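Local coordinates for BH0493 protein (Bacillus halodurans C-125, PDB 2QEE) that binds zinc and is probably a metal-dependent enzyme of the amidohydrolase superfamily, at residues 18-27 with 402-411; 250-261 with 295-303. All coordinates share one frame; numbering follows the deposited sequence.

Contact 1: 18-27 with 402-411; sequences AVNNQPVTDM and VADLFSRNFW
Thr25 meets helix 402-411 through both its backbone and its side chain, and the two hydrogen bonds of the contact end on this residue. Its N donates to Phe406 O over 3.0 Å, reaching the carbonyl somewhat tilted from its plane. Phe406 lies within the wider pi-type turn at 404-408, and its carbonyl accepts this bond from the strand. With chi1 at -66°, Thr25 OG1 stands beside its own N and accepts from Trp411 NE1 at 2.9 Å, lying near the indole plane at the ring edge. A water bonds Thr25 OG1, Ser407 OG and Pro23 O together; it thus joins the two hydroxyls to the carbonyl of Pro23, just before the strand.

Gln22 bridges polar and apolar contacts. Its CB lies against Val402 CG1 (3.6 Å), and the bend at chi2 (63°) lays the amide along Ala403, with OE1 near Ala403 CB. Gln22 NE2 turns back to bond Pro23 O at 2.9 Å.

Among the apolar groups, the Phe406 ring is wedged beside Val19 CG1 and Val24 CG2, with Val24 CG2 4.0 Å from Phe406 CD1. Lys372 of helix 363-388 makes a cation-pi contact with this ring and bonds Val19 O and Gln22 O. Further along, Met27 CB sits over one face of Phe410, 3.5 Å from the centroid, as a CH-pi contact. Met27 SD stands obliquely, 5.4 Å from the same centroid, a Met-aromatic contact.

Strand 24-26 runs into His28 and His30, the zinc-binding His-X-His pair. The arrangement is consistent with an amidohydrolase-type barrel, its first metal-bearing strand packed from outside by the C-terminal helix 395-414.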
loop_
_atom_site.group_PDB
_atom_site.type_symbol
_atom_site.label_atom_id
_atom_site.label_comp_id
_atom_site.label_asym_id
_atom_site.label_seq_id
_atom_site.Cartn_x
_atom_site.Cartn_y
_atom_site.Cartn_z
ATOM N N ALA C 18 -19.304 -4.033 -23.352
ATOM C CA ALA C 18 -18.338 -5.046 -23.746
ATOM C C ALA C 18 -17.999 -5.973 -22.538
ATOM O O ALA C 18 -17.994 -7.232 -22.663
ATOM C CB ALA C 18 -17.103 -4.390 -24.268
ATOM N N VAL C 19 -17.744 -5.355 -21.375
ATOM C CA VAL C 19 -17.367 -6.117 -20.155
ATOM C C VAL C 19 -18.509 -7.009 -19.715
ATOM O O VAL C 19 -18.324 -8.225 -19.485
ATOM C CB VAL C 19 -16.959 -5.141 -19.045
ATOM C CG1 VAL C 19 -16.786 -5.894 -17.744
ATOM C CG2 VAL C 19 -15.560 -4.586 -19.366
ATOM N N ASN C 20 -19.715 -6.449 -19.712
ATOM C CA ASN C 20 -20.896 -7.216 -19.295
ATOM C C ASN C 20 -21.194 -8.352 -20.235
ATOM O O ASN C 20 -21.534 -9.434 -19.779
ATOM C CB ASN C 20 -22.109 -6.316 -19.101
ATOM C CG ASN C 20 -21.962 -5.434 -17.841
ATOM O OD1 ASN C 20 -21.172 -5.761 -16.951
ATOM N ND2 ASN C 20 -22.722 -4.338 -17.762
ATOM N N ASN C 21 -21.037 -8.123 -21.532
ATOM C CA ASN C 21 -21.334 -9.128 -22.540
ATOM C C ASN C 21 -20.273 -10.193 -22.821
ATOM O O ASN C 21 -20.571 -11.223 -23.463
ATOM C CB ASN C 21 -21.661 -8.412 -23.864
ATOM C CG ASN C 21 -22.947 -7.660 -23.791
ATOM O OD1 ASN C 21 -23.830 -8.009 -23.015
ATOM N ND2 ASN C 21 -23.069 -6.598 -24.599
ATOM N N GLN C 22 -19.037 -9.987 -22.349
ATOM C CA GLN C 22 -17.968 -10.905 -22.668
ATOM C C GLN C 22 -18.137 -12.136 -21.781
ATOM O O GLN C 22 -18.147 -12.006 -20.556
ATOM C CB GLN C 22 -16.603 -10.286 -22.338
ATOM C CG GLN C 22 -15.438 -11.307 -22.307
ATOM C CD GLN C 22 -15.218 -11.953 -23.683
ATOM O OE1 GLN C 22 -15.342 -11.301 -24.735
ATOM N NE2 GLN C 22 -14.880 -13.266 -23.693
ATOM N N PRO C 23 -18.279 -13.324 -22.395
ATOM C CA PRO C 23 -18.375 -14.524 -21.531
ATOM C C PRO C 23 -17.049 -14.746 -20.804
ATOM O O PRO C 23 -15.963 -14.692 -21.418
ATOM C CB PRO C 23 -18.593 -15.660 -22.526
ATOM C CG PRO C 23 -19.056 -14.983 -23.822
ATOM C CD PRO C 23 -18.443 -13.637 -23.828
ATOM N N VAL C 24 -17.164 -15.043 -19.532
ATOM C CA VAL C 24 -16.009 -15.203 -18.684
ATOM C C VAL C 24 -15.499 -16.642 -18.615
ATOM O O VAL C 24 -16.299 -17.574 -18.425
ATOM C CB VAL C 24 -16.366 -14.767 -17.277
ATOM C CG1 VAL C 24 -15.187 -15.000 -16.325
ATOM C CG2 VAL C 24 -16.751 -13.245 -17.284
ATOM N N THR C 25 -14.192 -16.795 -18.723
ATOM C CA THR C 25 -13.527 -18.009 -18.216
ATOM C C THR C 25 -13.096 -17.701 -16.801
ATOM O O THR C 25 -12.315 -16.740 -16.568
ATOM C CB THR C 25 -12.335 -18.450 -19.053
ATOM O OG1 THR C 25 -12.830 -18.850 -20.351
ATOM C CG2 THR C 25 -11.611 -19.627 -18.405
ATOM N N ASP C 26 -13.553 -18.518 -15.852
ATOM C CA ASP C 26 -13.256 -18.248 -14.423
ATOM C C ASP C 26 -12.188 -19.263 -14.080
ATOM O O ASP C 26 -12.480 -20.471 -13.917
ATOM C CB ASP C 26 -14.529 -18.449 -13.591
ATOM C CG ASP C 26 -14.373 -18.046 -12.128
ATOM O OD1 ASP C 26 -13.197 -17.894 -11.714
ATOM O OD2 ASP C 26 -15.401 -17.876 -11.445
ATOM N N MET C 27 -10.939 -18.819 -14.013
ATOM C CA MET C 27 -9.850 -19.823 -14.089
ATOM C C MET C 27 -9.384 -20.433 -12.785
ATOM O O MET C 27 -8.386 -21.163 -12.782
ATOM C CB MET C 27 -8.648 -19.404 -14.948
ATOM C CG MET C 27 -8.057 -17.986 -14.667
ATOM S SD MET C 27 -7.345 -17.919 -13.014
ATOM C CE MET C 27 -5.855 -18.951 -13.161
ATOM N N VAL C 402 -11.110 -6.845 -24.015
ATOM C CA VAL C 402 -11.955 -7.380 -22.967
ATOM C C VAL C 402 -11.950 -8.918 -23.043
ATOM O O VAL C 402 -11.845 -9.612 -22.028
ATOM C CB VAL C 402 -13.387 -6.775 -22.994
ATOM C CG1 VAL C 402 -14.346 -7.555 -22.084
ATOM C CG2 VAL C 402 -13.330 -5.294 -22.534
ATOM N N ALA C 403 -11.976 -9.430 -24.280
ATOM C CA ALA C 403 -11.917 -10.895 -24.446
ATOM C C ALA C 403 -10.559 -11.426 -23.956
ATOM O O ALA C 403 -10.511 -12.518 -23.359
ATOM C CB ALA C 403 -12.177 -11.270 -25.917
ATOM N N ASP C 404 -9.467 -10.700 -24.192
ATOM C CA ASP C 404 -8.160 -11.105 -23.704
ATOM C C ASP C 404 -8.178 -11.199 -22.186
ATOM O O ASP C 404 -7.802 -12.228 -21.602
ATOM C CB ASP C 404 -7.080 -10.108 -24.156
ATOM C CG ASP C 404 -6.668 -10.315 -25.619
ATOM O OD1 ASP C 404 -6.888 -11.425 -26.162
ATOM O OD2 ASP C 404 -6.118 -9.364 -26.227
ATOM N N LEU C 405 -8.665 -10.148 -21.551
ATOM C CA LEU C 405 -8.605 -10.074 -20.091
ATOM C C LEU C 405 -9.492 -11.135 -19.431
ATOM O O LEU C 405 -9.071 -11.704 -18.428
ATOM C CB LEU C 405 -9.074 -8.695 -19.597
ATOM C CG LEU C 405 -8.099 -7.560 -20.015
ATOM C CD1 LEU C 405 -8.806 -6.238 -19.779
ATOM C CD2 LEU C 405 -6.783 -7.639 -19.150
ATOM N N PHE C 406 -10.701 -11.379 -19.968
ATOM C CA PHE C 406 -11.666 -12.277 -19.281
ATOM C C PHE C 406 -11.609 -13.731 -19.725
ATOM O O PHE C 406 -12.239 -14.606 -19.082
ATOM C CB PHE C 406 -13.111 -11.762 -19.325
ATOM C CG PHE C 406 -13.321 -10.531 -18.460
ATOM C CD1 PHE C 406 -13.669 -10.652 -17.110
ATOM C CD2 PHE C 406 -13.188 -9.256 -19.010
ATOM C CE1 PHE C 406 -13.828 -9.519 -16.301
ATOM C CE2 PHE C 406 -13.347 -8.134 -18.217
ATOM C CZ PHE C 406 -13.705 -8.266 -16.871
ATOM N N SER C 407 -10.853 -13.989 -20.809
ATOM C CA SER C 407 -10.841 -15.353 -21.379
ATOM C C SER C 407 -9.599 -15.766 -22.126
ATOM O O SER C 407 -8.914 -16.761 -21.781
ATOM C CB SER C 407 -12.071 -15.558 -22.278
ATOM O OG SER C 407 -12.073 -16.902 -22.743
ATOM N N ARG C 408 -9.258 -15.021 -23.166
ATOM C CA ARG C 408 -8.217 -15.489 -24.084
ATOM C C ARG C 408 -6.819 -15.543 -23.496
ATOM O O ARG C 408 -6.055 -16.404 -23.868
ATOM C CB ARG C 408 -8.167 -14.656 -25.368
ATOM C CG ARG C 408 -9.484 -14.572 -26.056
ATOM C CD ARG C 408 -9.410 -13.751 -27.375
ATOM N NE ARG C 408 -10.746 -13.654 -27.970
ATOM C CZ ARG C 408 -11.129 -12.764 -28.885
ATOM N NH1 ARG C 408 -10.291 -11.834 -29.339
ATOM N NH2 ARG C 408 -12.377 -12.805 -29.332
ATOM N N ASN C 409 -6.473 -14.623 -22.572
ATOM C CA ASN C 409 -5.133 -14.644 -22.005
ATOM C C ASN C 409 -4.914 -15.931 -21.230
ATOM O O ASN C 409 -3.818 -16.488 -21.286
ATOM C CB ASN C 409 -4.897 -13.464 -21.014
ATOM C CG ASN C 409 -4.703 -12.133 -21.730
ATOM O OD1 ASN C 409 -4.435 -12.086 -22.957
ATOM N ND2 ASN C 409 -4.786 -11.000 -20.932
ATOM N N PHE C 410 -5.985 -16.439 -20.646
ATOM C CA PHE C 410 -5.830 -17.659 -19.847
ATOM C C PHE C 410 -5.613 -18.829 -20.846
ATOM O O PHE C 410 -4.621 -19.579 -20.741
ATOM C CB PHE C 410 -7.059 -17.956 -19.008
ATOM C CG PHE C 410 -7.010 -19.313 -18.347
ATOM C CD1 PHE C 410 -6.127 -19.535 -17.268
ATOM C CD2 PHE C 410 -7.802 -20.365 -18.798
ATOM C CE1 PHE C 410 -6.033 -20.802 -16.640
ATOM C CE2 PHE C 410 -7.748 -21.641 -18.160
ATOM C CZ PHE C 410 -6.854 -21.862 -17.069
ATOM N N TRP C 411 -6.507 -18.965 -21.817
ATOM C CA TRP C 411 -6.362 -20.179 -22.722
ATOM C C TRP C 411 -5.070 -20.135 -23.496
ATOM O O TRP C 411 -4.423 -21.157 -23.763
ATOM C CB TRP C 411 -7.567 -20.257 -23.641
ATOM C CG TRP C 411 -8.805 -20.517 -22.847
ATOM C CD1 TRP C 411 -9.837 -19.661 -22.612
ATOM C CD2 TRP C 411 -9.097 -21.718 -22.139
ATOM N NE1 TRP C 411 -10.789 -20.284 -21.811
ATOM C CE2 TRP C 411 -10.327 -21.539 -21.491
ATOM C CE3 TRP C 411 -8.413 -22.956 -21.980
ATOM C CZ2 TRP C 411 -10.927 -22.552 -20.716
ATOM C CZ3 TRP C 411 -9.031 -23.957 -21.189
ATOM C CH2 TRP C 411 -10.262 -23.744 -20.589
HETATM O O HOH W 1 -14.799 -17.318 -21.846
#

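Contact 2: 250-261 with 295-303; sequences AEKHNIPFAMMI and NNKFLVTML
Phe257 meets Phe298 at the edge of its ring: Phe298 CE1 lies near the Phe257 plane, 4.1 Å from Phe257 CD2. One face of Phe257 carries Met259 CG from its own strand, offset toward the rim. The Phe298 ring is approached obliquely by Phe257 CD2 and by Met259 CE, which also reaches Val300 CG2 at 3.8 Å. Met259 bends at chi3 (-75°), and this turns its methyl toward both neighbours. Farther along this side of the sheet, Met302 CE rests on Ile261 CG2; Leu289 of helix 284-292 packs on Met259 and Phe298, and Leu290 on Phe298.

Strands 257-261 and 298-302 are parallel neighbours in their sheet, connected through helix 284-292 as in a beta-alpha-beta crossover, consistent with the amidohydrolase barrel. Six backbone bonds knit them, from Phe257 N to Lys297 O (2.9 Å) through to Leu303 N to Ile261 O.

Ala258, Leu299, Met260 and Thr301 take the other face. Thr301 CG2 touches Met260 CG at 3.8 Å, while Thr301 OG1 bonds Phe324 O. The Met260 side chain comes within about 4 Å of the bound zinc.

Before the strands begin, waters join the end of helix 237-253 and the loop after it to residues 295-297. One links Glu251 OE1 with Asn296 OD1, while Asn296 ND2 bonds Leu247 O; another donates to Ile255 O and accepts from Lys297 N, both at 2.8 Å.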
loop_
_atom_site.group_PDB
_atom_site.type_symbol
_atom_site.label_atom_id
_atom_site.label_comp_id
_atom_site.label_asym_id
_atom_site.label_seq_id
_atom_site.Cartn_x
_atom_site.Cartn_y
_atom_site.Cartn_z
ATOM N N ALA C 250 5.575 -31.194 -15.706
ATOM C CA ALA C 250 4.893 -30.019 -16.264
ATOM C C ALA C 250 5.461 -29.616 -17.615
ATOM O O ALA C 250 4.684 -29.254 -18.525
ATOM C CB ALA C 250 4.999 -28.823 -15.260
ATOM N N GLU C 251 6.795 -29.633 -17.720
ATOM C CA GLU C 251 7.474 -29.234 -18.951
ATOM C C GLU C 251 7.100 -30.219 -20.053
ATOM O O GLU C 251 6.690 -29.840 -21.132
ATOM C CB GLU C 251 8.996 -29.176 -18.798
ATOM C CG GLU C 251 9.647 -28.624 -20.057
ATOM C CD GLU C 251 11.131 -28.603 -20.026
ATOM O OE1 GLU C 251 11.724 -28.853 -18.970
ATOM O OE2 GLU C 251 11.720 -28.309 -21.093
ATOM N N LYS C 252 7.214 -31.494 -19.735
ATOM C CA LYS C 252 6.919 -32.543 -20.707
ATOM C C LYS C 252 5.495 -32.441 -21.258
ATOM O O LYS C 252 5.281 -32.570 -22.476
ATOM C CB LYS C 252 7.149 -33.891 -20.049
ATOM C CG LYS C 252 6.802 -35.053 -20.942
ATOM C CD LYS C 252 7.346 -36.310 -20.359
ATOM C CE LYS C 252 7.216 -37.440 -21.368
ATOM N NZ LYS C 252 7.881 -38.647 -20.825
ATOM N N HIS C 253 4.517 -32.256 -20.372
ATOM C CA HIS C 253 3.121 -32.111 -20.726
ATOM C C HIS C 253 2.646 -30.669 -21.116
ATOM O O HIS C 253 1.476 -30.463 -21.445
ATOM C CB HIS C 253 2.269 -32.615 -19.578
ATOM C CG HIS C 253 2.270 -34.103 -19.446
ATOM N ND1 HIS C 253 3.272 -34.798 -18.798
ATOM C CD2 HIS C 253 1.408 -35.033 -19.916
ATOM C CE1 HIS C 253 3.009 -36.095 -18.849
ATOM N NE2 HIS C 253 1.888 -36.263 -19.529
ATOM N N ASN C 254 3.568 -29.716 -21.083
ATOM C CA ASN C 254 3.302 -28.306 -21.336
ATOM C C ASN C 254 2.121 -27.827 -20.493
ATOM O O ASN C 254 1.215 -27.184 -21.028
ATOM C CB ASN C 254 3.027 -28.019 -22.817
ATOM C CG ASN C 254 3.191 -26.541 -23.182
ATOM O OD1 ASN C 254 2.535 -26.064 -24.120
ATOM N ND2 ASN C 254 4.039 -25.802 -22.440
ATOM N N ILE C 255 2.157 -28.131 -19.188
ATOM C CA ILE C 255 1.097 -27.794 -18.241
ATOM C C ILE C 255 1.697 -26.728 -17.274
ATOM O O ILE C 255 2.767 -26.972 -16.707
ATOM C CB ILE C 255 0.693 -29.068 -17.429
ATOM C CG1 ILE C 255 0.059 -30.128 -18.348
ATOM C CG2 ILE C 255 -0.327 -28.758 -16.331
ATOM C CD1 ILE C 255 -1.026 -29.541 -19.275
ATOM N N PRO C 256 1.046 -25.552 -17.129
ATOM C CA PRO C 256 1.573 -24.564 -16.142
ATOM C C PRO C 256 1.454 -25.073 -14.705
ATOM O O PRO C 256 0.578 -25.952 -14.396
ATOM C CB PRO C 256 0.653 -23.334 -16.310
ATOM C CG PRO C 256 -0.010 -23.480 -17.682
ATOM C CD PRO C 256 -0.110 -25.014 -17.900
ATOM N N PHE C 257 2.293 -24.491 -13.834
ATOM C CA PHE C 257 2.234 -24.710 -12.391
ATOM C C PHE C 257 1.651 -23.443 -11.732
ATOM O O PHE C 257 2.243 -22.358 -11.879
ATOM C CB PHE C 257 3.646 -24.901 -11.934
ATOM C CG PHE C 257 3.786 -25.235 -10.466
ATOM C CD1 PHE C 257 2.760 -25.834 -9.759
ATOM C CD2 PHE C 257 4.982 -24.943 -9.821
ATOM C CE1 PHE C 257 2.954 -26.138 -8.390
ATOM C CE2 PHE C 257 5.166 -25.256 -8.460
ATOM C CZ PHE C 257 4.125 -25.829 -7.768
ATOM N N ALA C 258 0.533 -23.591 -11.052
ATOM C CA ALA C 258 -0.108 -22.447 -10.415
ATOM C C ALA C 258 0.320 -22.430 -8.964
ATOM O O ALA C 258 0.083 -23.411 -8.223
ATOM C CB ALA C 258 -1.613 -22.534 -10.506
ATOM N N MET C 259 0.821 -21.290 -8.514
ATOM C CA MET C 259 1.248 -21.154 -7.133
ATOM C C MET C 259 0.442 -20.025 -6.496
ATOM O O MET C 259 0.456 -18.921 -7.006
ATOM C CB MET C 259 2.720 -20.808 -7.059
ATOM C CG MET C 259 3.641 -21.831 -7.741
ATOM S SD MET C 259 5.391 -21.508 -7.528
ATOM C CE MET C 259 5.628 -20.174 -8.639
ATOM N N MET C 260 -0.262 -20.341 -5.425
ATOM C CA MET C 260 -1.056 -19.362 -4.691
ATOM C C MET C 260 -0.341 -19.151 -3.359
ATOM O O MET C 260 -0.403 -20.024 -2.503
ATOM C CB MET C 260 -2.470 -19.913 -4.534
ATOM C CG MET C 260 -3.038 -20.250 -5.946
ATOM S SD MET C 260 -4.774 -20.705 -5.933
ATOM C CE MET C 260 -5.106 -21.328 -4.311
ATOM N N ILE C 261 0.353 -18.012 -3.215
ATOM C CA ILE C 261 1.358 -17.908 -2.187
ATOM C C ILE C 261 0.897 -16.904 -1.103
ATOM O O ILE C 261 0.437 -15.814 -1.428
ATOM C CB ILE C 261 2.673 -17.417 -2.794
ATOM C CG1 ILE C 261 3.253 -18.468 -3.779
ATOM C CG2 ILE C 261 3.702 -17.116 -1.653
ATOM C CD1 ILE C 261 4.315 -17.887 -4.767
ATOM N N ASN C 295 11.464 -22.983 -19.658
ATOM C CA ASN C 295 10.572 -23.837 -20.425
ATOM C C ASN C 295 9.352 -24.294 -19.663
ATOM O O ASN C 295 8.585 -25.127 -20.148
ATOM C CB ASN C 295 11.294 -25.067 -20.968
ATOM C CG ASN C 295 12.521 -24.720 -21.777
ATOM O OD1 ASN C 295 13.584 -25.324 -21.607
ATOM N ND2 ASN C 295 12.402 -23.749 -22.630
ATOM N N ASN C 296 9.181 -23.771 -18.431
ATOM C CA ASN C 296 7.999 -24.038 -17.663
ATOM C C ASN C 296 7.208 -22.749 -17.587
ATOM O O ASN C 296 7.808 -21.649 -17.615
ATOM C CB ASN C 296 8.345 -24.464 -16.216
ATOM C CG ASN C 296 8.786 -25.914 -16.134
ATOM O OD1 ASN C 296 9.991 -26.198 -16.251
ATOM N ND2 ASN C 296 7.834 -26.813 -15.878
ATOM N N LYS C 297 5.893 -22.912 -17.499
ATOM C CA LYS C 297 4.946 -21.751 -17.320
ATOM C C LYS C 297 4.380 -21.729 -15.895
ATOM O O LYS C 297 4.028 -22.777 -15.353
ATOM C CB LYS C 297 3.801 -21.884 -18.327
ATOM C CG LYS C 297 4.349 -21.605 -19.759
ATOM C CD LYS C 297 3.276 -21.501 -20.779
ATOM C CE LYS C 297 2.740 -22.853 -21.129
ATOM N NZ LYS C 297 1.975 -22.768 -22.435
ATOM N N PHE C 298 4.245 -20.515 -15.308
ATOM C CA PHE C 298 3.819 -20.411 -13.942
ATOM C C PHE C 298 2.677 -19.395 -13.850
ATOM O O PHE C 298 2.789 -18.271 -14.407
ATOM C CB PHE C 298 4.981 -19.892 -13.091
ATOM C CG PHE C 298 6.188 -20.790 -13.115
ATOM C CD1 PHE C 298 6.327 -21.768 -12.102
ATOM C CD2 PHE C 298 7.147 -20.708 -14.129
ATOM C CE1 PHE C 298 7.426 -22.619 -12.120
ATOM C CE2 PHE C 298 8.273 -21.592 -14.124
ATOM C CZ PHE C 298 8.372 -22.527 -13.104
ATOM N N LEU C 299 1.600 -19.805 -13.200
ATOM C CA LEU C 299 0.491 -18.887 -12.900
ATOM C C LEU C 299 0.670 -18.527 -11.441
ATOM O O LEU C 299 0.832 -19.430 -10.617
ATOM C CB LEU C 299 -0.837 -19.609 -13.109
ATOM C CG LEU C 299 -1.272 -19.777 -14.574
ATOM C CD1 LEU C 299 -2.255 -21.015 -14.628
ATOM C CD2 LEU C 299 -2.010 -18.512 -15.064
ATOM N N VAL C 300 0.638 -17.240 -11.080
ATOM C CA VAL C 300 0.835 -16.886 -9.648
ATOM C C VAL C 300 -0.181 -15.869 -9.216
ATOM O O VAL C 300 -0.471 -14.929 -9.976
ATOM C CB VAL C 300 2.251 -16.307 -9.441
ATOM C CG1 VAL C 300 2.522 -15.839 -7.935
ATOM C CG2 VAL C 300 3.338 -17.337 -9.823
ATOM N N THR C 301 -0.721 -16.081 -8.033
ATOM C CA THR C 301 -1.491 -15.068 -7.307
ATOM C C THR C 301 -0.935 -15.043 -5.873
ATOM O O THR C 301 -0.481 -16.094 -5.363
ATOM C CB THR C 301 -3.012 -15.343 -7.370
ATOM O OG1 THR C 301 -3.749 -14.149 -7.055
ATOM C CG2 THR C 301 -3.494 -16.492 -6.436
ATOM N N MET C 302 -0.990 -13.870 -5.222
ATOM C CA MET C 302 -0.363 -13.761 -3.887
ATOM C C MET C 302 -1.345 -13.157 -2.917
ATOM O O MET C 302 -2.219 -12.386 -3.310
ATOM C CB MET C 302 0.944 -12.969 -3.883
ATOM C CG MET C 302 2.038 -13.670 -4.716
ATOM S SD MET C 302 3.625 -12.926 -4.732
ATOM C CE MET C 302 4.256 -13.649 -3.132
ATOM N N LEU C 303 -1.193 -13.524 -1.650
ATOM C CA LEU C 303 -2.261 -13.160 -0.696
ATOM C C LEU C 303 -2.045 -11.815 0.035
ATOM O O LEU C 303 -3.029 -11.208 0.513
ATOM C CB LEU C 303 -2.431 -14.282 0.343
ATOM C CG LEU C 303 -3.679 -14.247 1.234
ATOM C CD1 LEU C 303 -5.023 -14.197 0.502
ATOM C CD2 LEU C 303 -3.640 -15.545 2.177
HETATM O O HOH W 2 11.497 -28.499 -16.235
HETATM O O HOH W 3 13.812 -27.065 -18.794
HETATM O O HOH W 4 5.848 -25.862 -20.350
HETATM O O HOH W 5 4.938 -25.574 -17.793
HETATM O O HOH W 6 5.242 -25.422 -15.166
#

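From the N terminus, the chain first passes through helix 8-21 and strand 24-26, whose partner in contact 1 arrives only near the far end, in helix 395-414; that contact closes a loop of nearly the whole protein. Contact 2 falls within this loop and closes a much shorter one, between segments 34 residues apart at their closest ends. The two are therefore nested, not crossed. Contact 1 ties the start of the probable barrel to the C-terminal helix, whereas contact 2 joins adjacent strands of its wall. Their centres lie about 20 Å apart, yet they touch where Phe410 CE1 packs 4.3 Å from Leu299 CD1.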